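Local structure of lysyl oxidase (Pichia pastoris, 1W7C) at residues A[545-550]-A[599-604]; A[573-578]-A[674-679]. The protein catalyses the oxidative deamination of primary amines, probably including peptidyl lysine, with a copper ion and one topaquinone cofactor in each subunit. All blocks are in the same frame, centred on the assembly; numbering follows the deposited sequence.

Contact 1: A[545-550]-A[599-604]; sequences INWPEN and RSNLFL
A classic beta bulge ties the loop residue Ile545 to the start of strand 602-606, with Asn601 and Leu602 both facing Ile545 across a single antiparallel bridge. Ile545 N donates to Leu602 O at 2.8 Å, and Leu602 N returns a more bent bond to Ile545 O, 138° at the hydrogen. Asn546 and Asn601, which flank the bridge, add side-chain bonds. Asn546 OD1 accepts Asn601 N at 2.8 Å, almost head-on to the carbonyl oxygen, while Asn601 OD1 accepts Trp547 N at 2.8 Å from a donor tilted out of its carbonyl plane. The two carboxamides cross at about a right angle, each gripping the backbone of the opposite segment. Water 1 extends this polar side by linking Asn546 ND2 to Arg599 O.

All this lies in the beta-sandwich catalytic domain of the copper amine oxidases, where strand 602-606 pairs with strand 642-654. Asn601 CG stands anti to its own carbonyl carbon (chi1 -65°), which puts it 3.4 Å from Trp547 CD1. The amide and indole planes are only 23° apart. Asn601 CB sits over one face of the Trp547 five-membered ring, a CH-pi contact 4.0 Å from its centroid. Farther along the indole, Trp547 CH2 meets Leu602 CD2 at 3.9 Å. An alanine in place of Trp547 would probably open a gap beside Leu602 and leave the Asn601 amide without its aromatic neighbour. On the other branch of Leu602, CD1 touches Ile545 CD1 at 3.7 Å, and the same isoleucine methyl reaches Leu604 CD1 at 3.5 Å.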
ATOM      1  N   ILE A 545     -19.854   4.423   6.143  1.00 15.81           N
ATOM      2  CA  ILE A 545     -18.925   3.704   6.961  1.00 14.46           C
ATOM      3  C   ILE A 545     -17.568   4.354   6.788  1.00 15.18           C
ATOM      4  O   ILE A 545     -17.108   4.540   5.668  1.00 17.75           O
ATOM      5  CB  ILE A 545     -18.848   2.225   6.547  1.00 18.99           C
ATOM      6  CG1 ILE A 545     -20.166   1.529   6.851  1.00 24.21           C
ATOM      7  CG2 ILE A 545     -17.666   1.506   7.235  1.00 28.03           C
ATOM      8  CD1 ILE A 545     -20.383   0.266   6.105  1.00 33.09           C
ATOM      9  N   ASN A 546     -16.903   4.670   7.901  1.00 15.38           N
ATOM     10  CA  ASN A 546     -15.523   5.106   7.866  1.00 14.85           C
ATOM     11  C   ASN A 546     -14.649   4.006   8.451  1.00 17.09           C
ATOM     12  O   ASN A 546     -15.061   3.327   9.392  1.00 16.80           O
ATOM     13  CB  ASN A 546     -15.363   6.417   8.620  1.00 16.00           C
ATOM     14  CG  ASN A 546     -16.014   7.594   7.868  1.00 15.51           C
ATOM     15  OD1 ASN A 546     -15.986   7.630   6.624  1.00 15.94           O
ATOM     16  ND2 ASN A 546     -16.518   8.548   8.594  1.00 18.52           N
ATOM     17  N   TRP A 547     -13.484   3.810   7.855  1.00 14.87           N
ATOM     18  CA  TRP A 547     -12.585   2.770   8.339  1.00 14.67           C
ATOM     19  C   TRP A 547     -12.270   2.988   9.847  1.00 14.63           C
ATOM     20  O   TRP A 547     -12.137   4.120  10.311  1.00 15.79           O
ATOM     21  CB  TRP A 547     -11.308   2.737   7.493  1.00 15.67           C
ATOM     22  CG  TRP A 547     -11.583   2.465   6.043  1.00 15.95           C
ATOM     23  CD1 TRP A 547     -11.243   3.260   4.974  1.00 14.36           C
ATOM     24  CD2 TRP A 547     -12.194   1.288   5.476  1.00 15.98           C
ATOM     25  NE1 TRP A 547     -11.680   2.688   3.815  1.00 15.67           N
ATOM     26  CE2 TRP A 547     -12.280   1.490   4.094  1.00 15.34           C
ATOM     27  CE3 TRP A 547     -12.720   0.107   6.009  1.00 17.73           C
ATOM     28  CZ2 TRP A 547     -12.759   0.507   3.212  1.00 17.95           C
ATOM     29  CZ3 TRP A 547     -13.239  -0.851   5.143  1.00 19.12           C
ATOM     30  CH2 TRP A 547     -13.287  -0.628   3.778  1.00 18.76           C
ATOM     31  N   PRO A 548     -12.178   1.905  10.621  1.00 14.73           N
ATOM     32  CA  PRO A 548     -12.144   2.008  12.080  1.00 16.27           C
ATOM     33  C   PRO A 548     -10.795   2.521  12.602  1.00 15.40           C
ATOM     34  O   PRO A 548      -9.720   2.280  11.996  1.00 15.80           O
ATOM     35  CB  PRO A 548     -12.358   0.562  12.535  1.00 18.08           C
ATOM     36  CG  PRO A 548     -11.831  -0.256  11.356  1.00 18.90           C
ATOM     37  CD  PRO A 548     -12.306   0.512  10.186  1.00 16.10           C
ATOM     38  N   GLU A 549     -10.867   3.217  13.723  1.00 16.15           N
ATOM     39  CA  GLU A 549      -9.675   3.696  14.401  1.00 16.87           C
ATOM     40  C   GLU A 549      -8.747   2.511  14.655  1.00 15.13           C
ATOM     41  O   GLU A 549      -9.174   1.452  15.091  1.00 15.70           O
ATOM     42  CB  GLU A 549     -10.074   4.358  15.708  1.00 21.00           C
ATOM     43  CG  GLU A 549      -8.915   4.990  16.456  0.50 21.31           C
ATOM     44  CD  GLU A 549      -9.380   6.011  17.483  0.50 23.32           C
ATOM     45  OE1 GLU A 549     -10.556   5.950  17.921  0.50 39.04           O
ATOM     46  OE2 GLU A 549      -8.566   6.875  17.890  0.50 28.33           O
ATOM     47  N   ASN A 550      -7.467   2.742  14.435  1.00 15.20           N
ATOM     48  CA  ASN A 550      -6.426   1.730  14.631  1.00 13.89           C
ATOM     49  C   ASN A 550      -6.710   0.446  13.881  1.00 13.00           C
ATOM     50  O   ASN A 550      -6.222  -0.617  14.246  1.00 14.66           O
ATOM     51  CB  ASN A 550      -6.200   1.435  16.127  1.00 14.56           C
ATOM     52  CG  ASN A 550      -4.920   0.635  16.355  1.00 14.39           C
ATOM     53  OD1 ASN A 550      -3.876   0.925  15.768  1.00 14.63           O
ATOM     54  ND2 ASN A 550      -4.994  -0.353  17.261  1.00 14.61           N
ATOM     55  N   ARG A 599     -18.200  11.905   1.125  1.00 13.14           N
ATOM     56  CA  ARG A 599     -18.130  12.387   2.492  1.00 13.76           C
ATOM     57  C   ARG A 599     -17.801  11.334   3.555  1.00 14.36           C
ATOM     58  O   ARG A 599     -17.555  11.717   4.700  1.00 14.11           O
ATOM     59  CB  ARG A 599     -19.455  13.046   2.874  1.00 13.90           C
ATOM     60  CG  ARG A 599     -20.688  12.142   2.747  1.00 14.56           C
ATOM     61  CD  ARG A 599     -21.974  12.889   2.963  1.00 14.99           C
ATOM     62  NE  ARG A 599     -23.152  12.071   2.616  1.00 15.15           N
ATOM     63  CZ  ARG A 599     -23.734  11.234   3.444  1.00 15.71           C
ATOM     64  NH1 ARG A 599     -23.335  11.101   4.694  1.00 16.55           N
ATOM     65  NH2 ARG A 599     -24.786  10.564   3.029  1.00 15.91           N
ATOM     66  N   SER A 600     -17.774  10.057   3.150  1.00 13.15           N
ATOM     67  CA  SER A 600     -17.410   8.948   4.025  1.00 12.79           C
ATOM     68  C   SER A 600     -16.535   8.022   3.222  1.00 12.29           C
ATOM     69  O   SER A 600     -16.424   8.164   2.016  1.00 13.56           O
ATOM     70  CB  SER A 600     -18.659   8.205   4.511  1.00 14.21           C
ATOM     71  OG  SER A 600     -19.488   9.143   5.192  1.00 15.09           O
ATOM     72  N   ASN A 601     -15.915   7.042   3.872  1.00 12.39           N
ATOM     73  CA  ASN A 601     -15.072   6.101   3.129  1.00 12.49           C
ATOM     74  C   ASN A 601     -15.830   5.151   2.190  1.00 12.40           C
ATOM     75  O   ASN A 601     -15.340   4.802   1.127  1.00 13.05           O
ATOM     76  CB  ASN A 601     -14.194   5.275   4.070  1.00 12.64           C
ATOM     77  CG  ASN A 601     -13.177   6.080   4.828  1.00 13.82           C
ATOM     78  OD1 ASN A 601     -13.095   5.958   6.066  1.00 15.71           O
ATOM     79  ND2 ASN A 601     -12.380   6.853   4.135  1.00 14.78           N
ATOM     80  N   LEU A 602     -17.013   4.707   2.637  1.00 13.13           N
ATOM     81  CA  LEU A 602     -17.797   3.769   1.858  1.00 13.23           C
ATOM     82  C   LEU A 602     -19.264   3.796   2.290  1.00 13.65           C
ATOM     83  O   LEU A 602     -19.618   4.206   3.406  1.00 14.02           O
ATOM     84  CB  LEU A 602     -17.226   2.384   1.833  1.00 21.51           C
ATOM     85  CG  LEU A 602     -17.428   1.150   2.647  1.00 35.87           C
ATOM     86  CD1 LEU A 602     -18.806   0.660   2.791  1.00 24.11           C
ATOM     87  CD2 LEU A 602     -16.632   0.039   1.942  1.00 28.57           C
ATOM     88  N   PHE A 603     -20.115   3.390   1.351  1.00 13.15           N
ATOM     89  CA  PHE A 603     -21.536   3.265   1.598  1.00 13.23           C
ATOM     90  C   PHE A 603     -22.005   1.912   1.107  1.00 13.18           C
ATOM     91  O   PHE A 603     -21.520   1.392   0.108  1.00 14.78           O
ATOM     92  CB  PHE A 603     -22.317   4.329   0.822  1.00 14.04           C
ATOM     93  CG  PHE A 603     -22.120   5.736   1.339  1.00 12.89           C
ATOM     94  CD1 PHE A 603     -21.068   6.520   0.867  1.00 14.08           C
ATOM     95  CD2 PHE A 603     -22.938   6.250   2.295  1.00 13.81           C
ATOM     96  CE1 PHE A 603     -20.878   7.797   1.380  1.00 14.99           C
ATOM     97  CE2 PHE A 603     -22.764   7.525   2.784  1.00 16.12           C
ATOM     98  CZ  PHE A 603     -21.711   8.299   2.352  1.00 15.23           C
ATOM     99  N   LEU A 604     -22.954   1.332   1.836  1.00 13.48           N
ATOM    100  CA  LEU A 604     -23.617   0.072   1.420  1.00 13.88           C
ATOM    101  C   LEU A 604     -25.062   0.347   1.105  1.00 13.92           C
ATOM    102  O   LEU A 604     -25.760   0.962   1.940  1.00 15.97           O
ATOM    103  CB  LEU A 604     -23.538  -0.924   2.582  1.00 15.42           C
ATOM    104  CG  LEU A 604     -22.118  -1.300   3.015  1.00 15.34           C
ATOM    105  CD1 LEU A 604     -22.165  -2.149   4.279  1.00 21.32           C
ATOM    106  CD2 LEU A 604     -21.348  -2.037   1.953  1.00 18.02           C
TER
HETATM  107  O   HOH W   1     -17.705  10.961   7.416  1.00 17.62           O
HETATM  108  O   HOH W   2     -11.367   6.187   8.378  1.00 41.08           O

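Contact 2: A[573-578]-A[674-679]; sequences NIMPGG and MLTPFN
Asn573 carries its CG anti to the backbone N (chi1 168°), and Thr676 has OG1 anti to its own N (chi1 -167°), which leaves CG2 in the crowded position between N and the carbonyl carbon. The two side chains leave on the same face of the sheet and run side by side, and the threonine methyl CG2 lies 3.7 Å from Asn573 OD1. Asn573 ND2 hydrogen-bonds to Leu555 O, and Thr676 OG1 to Thr451 OG1. Met575 is extended up to its sulphur and then bent, bringing CE toward Thr676 CG2, but it was modelled in two conformers and the tightness of that approach is doubtful.

Behind these side chains are two neighbouring antiparallel strands of the catalytic beta-sandwich, 569-576 and 670-678, twisted against each other, with 139° between the directions of the short segments. Asn573 and Thr676 form a hydrogen-bonded pair, with Asn573 N to Thr676 O at 2.8 Å and a bond back from Thr676 N to Asn573 O. Met575 and Met674 repeat the pattern, Met575 N reaching Met674 O at 2.8 Å and Met674 N reaching Met575 O at 2.9 Å. Between them the non-hydrogen-bonded pair Ile574 and Leu675 brings CA groups against carbonyls, Leu675 CA standing 3.4 Å from Asn573 O.

The sheet has two different surroundings. Ile574 and Leu675 point to one face, where Ile574 CG1 touches Leu675 CD2 at 3.9 Å and the pair packs on Leu498 and Val496 of strand 488-498. On the face of Asn573, Met575, Met674 and Thr676, the second subunit comes in: Met674 rests on its Ser667 and Thr676 on its Thr668. Toward the end of the strand, Phe678 CB lies 4.1 Å from Asn573 CB, and the Phe678 side chain packs on Ile554 and Leu556.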
ATOM      1  N   ASN A 573     -13.736  -9.908   1.978  1.00 13.27           N
ATOM      2  CA  ASN A 573     -13.332  -8.777   2.821  1.00 13.98           C
ATOM      3  C   ASN A 573     -12.940  -7.625   1.921  1.00 13.07           C
ATOM      4  O   ASN A 573     -12.102  -7.799   1.047  1.00 13.89           O
ATOM      5  CB  ASN A 573     -12.175  -9.272   3.717  1.00 13.76           C
ATOM      6  CG  ASN A 573     -11.410  -8.200   4.469  1.00 15.28           C
ATOM      7  OD1 ASN A 573     -10.202  -8.405   4.703  1.00 17.35           O
ATOM      8  ND2 ASN A 573     -12.051  -7.160   4.916  1.00 14.66           N
ATOM      9  N   ILE A 574     -13.572  -6.478   2.181  1.00 12.36           N
ATOM     10  CA  ILE A 574     -13.178  -5.205   1.554  1.00 14.19           C
ATOM     11  C   ILE A 574     -12.133  -4.587   2.477  1.00 13.73           C
ATOM     12  O   ILE A 574     -12.471  -4.123   3.576  1.00 14.31           O
ATOM     13  CB  ILE A 574     -14.364  -4.252   1.379  1.00 14.07           C
ATOM     14  CG1 ILE A 574     -15.518  -4.932   0.629  1.00 14.43           C
ATOM     15  CG2 ILE A 574     -13.892  -2.996   0.658  1.00 14.77           C
ATOM     16  CD1 ILE A 574     -16.763  -4.060   0.503  1.00 16.21           C
ATOM     17  N   MET A 575     -10.871  -4.622   2.031  1.00 13.93           N
ATOM     18  CA  MET A 575      -9.706  -4.291   2.879  1.00 15.87           C
ATOM     19  C   MET A 575      -9.132  -2.968   2.346  1.00 14.79           C
ATOM     20  O   MET A 575      -8.679  -2.913   1.214  1.00 16.09           O
ATOM     21  CB  MET A 575      -8.680  -5.438   2.711  1.00 19.84           C
ATOM     22  CG  MET A 575      -7.410  -5.182   3.468  0.70 25.09           C
ATOM     23  SD  MET A 575      -6.161  -6.465   3.208  0.70 42.49           S
ATOM     24  CE  MET A 575      -7.145  -7.770   2.864  0.70 29.17           C
ATOM     25  N   PRO A 576      -9.114  -1.912   3.148  1.00 16.49           N
ATOM     26  CA  PRO A 576      -8.488  -0.669   2.680  1.00 15.14           C
ATOM     27  C   PRO A 576      -6.980  -0.791   2.577  1.00 15.22           C
ATOM     28  O   PRO A 576      -6.363  -1.475   3.364  1.00 18.30           O
ATOM     29  CB  PRO A 576      -8.865   0.345   3.742  1.00 19.22           C
ATOM     30  CG  PRO A 576      -9.051  -0.495   5.003  1.00 21.05           C
ATOM     31  CD  PRO A 576      -9.644  -1.809   4.531  1.00 18.37           C
ATOM     32  N   GLY A 577      -6.412  -0.179   1.557  1.00 15.71           N
ATOM     33  CA  GLY A 577      -4.985   0.063   1.471  1.00 18.07           C
ATOM     34  C   GLY A 577      -4.769   1.538   1.744  1.00 19.27           C
ATOM     35  O   GLY A 577      -5.517   2.200   2.452  1.00 22.73           O
ATOM     36  N   GLY A 578      -3.778   2.096   1.109  1.00 24.72           N
ATOM     37  CA  GLY A 578      -3.580   3.516   1.214  1.00 23.45           C
ATOM     38  C   GLY A 578      -4.662   4.318   0.563  1.00 16.26           C
ATOM     39  O   GLY A 578      -5.442   3.857  -0.231  1.00 17.44           O
ATOM     40  N   MET A 674      -8.450  -3.700  -1.554  1.00 13.11           N
ATOM     41  CA  MET A 674      -8.469  -5.093  -1.983  1.00 12.38           C
ATOM     42  C   MET A 674      -9.842  -5.718  -1.635  1.00 13.37           C
ATOM     43  O   MET A 674     -10.487  -5.360  -0.676  1.00 12.71           O
ATOM     44  CB  MET A 674      -7.371  -5.927  -1.316  1.00 13.63           C
ATOM     45  CG  MET A 674      -6.025  -5.832  -1.981  1.00 16.16           C
ATOM     46  SD  MET A 674      -4.790  -6.766  -1.113  1.00 19.38           S
ATOM     47  CE  MET A 674      -3.659  -6.971  -2.275  1.00 22.90           C
ATOM     48  N   LEU A 675     -10.179  -6.705  -2.478  1.00 12.77           N
ATOM     49  CA  LEU A 675     -11.297  -7.600  -2.250  1.00 13.25           C
ATOM     50  C   LEU A 675     -10.660  -8.978  -2.128  1.00 12.42           C
ATOM     51  O   LEU A 675     -10.129  -9.516  -3.091  1.00 13.40           O
ATOM     52  CB  LEU A 675     -12.255  -7.574  -3.449  1.00 12.72           C
ATOM     53  CG  LEU A 675     -12.783  -6.176  -3.811  1.00 13.46           C
ATOM     54  CD1 LEU A 675     -13.703  -6.297  -5.006  1.00 15.84           C
ATOM     55  CD2 LEU A 675     -13.470  -5.471  -2.651  1.00 13.46           C
ATOM     56  N   THR A 676     -10.742  -9.527  -0.916  1.00 11.93           N
ATOM     57  CA  THR A 676     -10.021 -10.766  -0.620  1.00 13.39           C
ATOM     58  C   THR A 676     -10.936 -11.831  -0.031  1.00 12.48           C
ATOM     59  O   THR A 676     -11.797 -11.530   0.790  1.00 13.33           O
ATOM     60  CB  THR A 676      -8.752 -10.495   0.224  1.00 15.32           C
ATOM     61  OG1 THR A 676      -7.908 -11.672   0.253  1.00 16.12           O
ATOM     62  CG2 THR A 676      -9.059 -10.159   1.642  1.00 15.81           C
ATOM     63  N   PRO A 677     -10.805 -13.090  -0.469  1.00 13.30           N
ATOM     64  CA  PRO A 677     -11.663 -14.129   0.090  1.00 14.48           C
ATOM     65  C   PRO A 677     -11.526 -14.256   1.598  1.00 13.81           C
ATOM     66  O   PRO A 677     -10.405 -14.172   2.122  1.00 15.18           O
ATOM     67  CB  PRO A 677     -11.145 -15.397  -0.577  0.50 21.75           C
ATOM     68  CG  PRO A 677     -10.497 -14.963  -1.778  0.50 12.56           C
ATOM     69  CD  PRO A 677      -9.905 -13.619  -1.504  0.50 11.92           C
ATOM     70  N   PHE A 678     -12.649 -14.477   2.285  1.00 13.69           N
ATOM     71  CA  PHE A 678     -12.698 -14.623   3.727  1.00 13.49           C
ATOM     72  C   PHE A 678     -13.718 -15.692   4.052  1.00 14.47           C
ATOM     73  O   PHE A 678     -14.909 -15.469   3.974  1.00 15.36           O
ATOM     74  CB  PHE A 678     -13.069 -13.277   4.321  1.00 13.94           C
ATOM     75  CG  PHE A 678     -12.969 -13.187   5.815  1.00 14.35           C
ATOM     76  CD1 PHE A 678     -11.882 -12.559   6.392  1.00 16.59           C
ATOM     77  CD2 PHE A 678     -13.943 -13.724   6.659  1.00 16.95           C
ATOM     78  CE1 PHE A 678     -11.760 -12.473   7.752  1.00 18.54           C
ATOM     79  CE2 PHE A 678     -13.818 -13.611   8.059  1.00 17.31           C
ATOM     80  CZ  PHE A 678     -12.721 -12.980   8.581  1.00 17.67           C
ATOM     81  N   ASN A 679     -13.221 -16.892   4.329  1.00 13.93           N
ATOM     82  CA  ASN A 679     -14.094 -18.059   4.484  1.00 15.23           C
ATOM     83  C   ASN A 679     -14.911 -18.390   3.237  1.00 14.91           C
ATOM     84  O   ASN A 679     -15.907 -19.080   3.300  1.00 16.50           O
ATOM     85  CB  ASN A 679     -14.982 -17.898   5.735  1.00 15.09           C
ATOM     86  CG  ASN A 679     -14.175 -17.851   6.987  1.00 14.88           C
ATOM     87  OD1 ASN A 679     -13.112 -18.466   7.094  1.00 15.61           O
ATOM     88  ND2 ASN A 679     -14.695 -17.145   7.974  1.00 16.12           N
TER

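How the contacts relate
The centres of contact 1 and contact 2 are about 14 Å apart, and both reach the same sheet of the catalytic domain. Their segments alternate along the chain: 545-550, 573-578, 599-604, then 674-679. Contact 2 pairs two strands of the sheet; contact 1 fastens the loop between strands 526-536 and 553-559 to strand 602-606 and packs, through Trp547 and Leu602, on strand 569-576 of contact 2, with Trp547 CH2 3.6 Å from Ile574 O. Leu604 and Ile574 pack next to the calcium-site residues Ile644 and Leu498, a calcium ion lying about 9 and 10 Å from their side chains, so neither supplies a ligand.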